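Local coordinates for protein albumin-1 (Psophocarpus tetragonolobus, PDB 1WBA) that serves as a seed storage protein, a major albumin of the winged bean built like the Kunitz-type protease inhibitors, at residues 59-62 with 67-70. Residues are numbered along the deposited sequence; the frame is centred on the assembly and turned at random.
Sequences ISSE and PQPR
A small, water-bridged polar contact joins S61, at the end of strand 56-61, to Q68 in the loop that follows, with P69 adding a nonpolar touch, in the beta-trefoil of this Kunitz-type (leguminous) family protein. Its modest extent is measured by 91 Å² of buried surface. S61 CA and Q68 CA stand 7.5 Å apart, a spacing that accommodates a water between the side chain of Q68 and the strand. No direct hydrogen bond crosses; instead water 1 donates to S61 O at 2.9 Å and to Q68 OE1 at 2.7 Å, tying strand backbone to loop amide. The CB of S61 is directed toward the loop, and chi1 of 54° then places OG between the backbone N and the carbonyl carbon. There OG lies 3.5 Å from Q68 OE1, and its hydrogen bond goes to the backbone O of D63. The same oxygen packs against P69 CD at 3.9 Å, a van der Waals contact. The Q68 side chain, extended beyond CG (chi2 -174°), carries OE1 to the water, and R16 NE bonds to the same oxygen, so two donors grip it. N15 spans both sides, accepting from S61 N through OD1 and donating to P69 O through ND2. The loop thus folds back beside N15 and R16, just ahead of strand 17-23, while strand 56-61 pairs antiparallel with strands 17-23 and 78-82.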
loop_
_atom_site.group_PDB
_atom_site.type_symbol
_atom_site.label_atom_id
_atom_site.label_comp_id
_atom_site.label_asym_id
_atom_site.label_seq_id
_atom_site.Cartn_x
_atom_site.Cartn_y
_atom_site.Cartn_z
ATOM N N ILE A 59 -2.294 -7.171 -6.381
ATOM C CA ILE A 59 -0.868 -6.919 -6.236
ATOM C C ILE A 59 -0.217 -7.569 -7.461
ATOM O O ILE A 59 -0.329 -8.784 -7.667
ATOM C CB ILE A 59 -0.343 -7.517 -4.907
ATOM C CG1 ILE A 59 -1.131 -6.911 -3.737
ATOM C CG2 ILE A 59 1.149 -7.247 -4.762
ATOM C CD1 ILE A 59 -0.800 -7.467 -2.403
ATOM N N SER A 60 0.394 -6.740 -8.305
ATOM C CA SER A 60 0.997 -7.199 -9.559
ATOM C C SER A 60 2.427 -6.750 -9.764
ATOM O O SER A 60 2.826 -5.688 -9.291
ATOM C CB SER A 60 0.180 -6.648 -10.739
ATOM O OG SER A 60 -1.201 -6.913 -10.564
ATOM N N SER A 61 3.195 -7.541 -10.507
ATOM C CA SER A 61 4.551 -7.144 -10.801
ATOM C C SER A 61 4.445 -5.913 -11.715
ATOM O O SER A 61 3.552 -5.813 -12.570
ATOM C CB SER A 61 5.321 -8.272 -11.503
ATOM O OG SER A 61 4.632 -8.731 -12.645
ATOM N N GLU A 62 5.308 -4.941 -11.468
ATOM C CA GLU A 62 5.338 -3.732 -12.263
ATOM C C GLU A 62 5.739 -4.095 -13.698
ATOM O O GLU A 62 5.182 -3.578 -14.654
ATOM C CB GLU A 62 6.327 -2.745 -11.633
ATOM C CG GLU A 62 6.704 -1.603 -12.531
ATOM C CD GLU A 62 7.622 -0.621 -11.875
ATOM O OE1 GLU A 62 8.797 -0.939 -11.642
ATOM O OE2 GLU A 62 7.154 0.488 -11.596
ATOM N N PRO A 67 7.580 -14.039 -19.782
ATOM C CA PRO A 67 6.674 -14.608 -18.787
ATOM C C PRO A 67 6.773 -13.856 -17.457
ATOM O O PRO A 67 7.863 -13.582 -16.957
ATOM C CB PRO A 67 7.184 -16.033 -18.663
ATOM C CG PRO A 67 8.650 -15.854 -18.774
ATOM C CD PRO A 67 8.805 -14.856 -19.897
ATOM N N GLN A 68 5.622 -13.478 -16.923
ATOM C CA GLN A 68 5.574 -12.754 -15.662
ATOM C C GLN A 68 5.782 -13.766 -14.550
ATOM O O GLN A 68 5.485 -14.950 -14.715
ATOM C CB GLN A 68 4.211 -12.073 -15.487
ATOM C CG GLN A 68 3.948 -10.891 -16.410
ATOM C CD GLN A 68 2.644 -10.199 -16.060
ATOM O OE1 GLN A 68 2.294 -10.068 -14.882
ATOM N NE2 GLN A 68 1.905 -9.777 -17.071
ATOM N N PRO A 69 6.333 -13.323 -13.412
ATOM C CA PRO A 69 6.561 -14.237 -12.290
ATOM C C PRO A 69 5.222 -14.776 -11.787
ATOM O O PRO A 69 4.232 -14.035 -11.726
ATOM C CB PRO A 69 7.192 -13.329 -11.233
ATOM C CG PRO A 69 7.853 -12.259 -12.047
ATOM C CD PRO A 69 6.804 -11.968 -13.084
ATOM N N ARG A 70 5.181 -16.066 -11.479
ATOM C CA ARG A 70 3.966 -16.682 -10.969
ATOM C C ARG A 70 3.637 -16.145 -9.578
ATOM O O ARG A 70 2.485 -15.855 -9.290
ATOM C CB ARG A 70 4.130 -18.199 -10.925
HETATM O O HOH W 1 1.644 -7.733 -13.600
#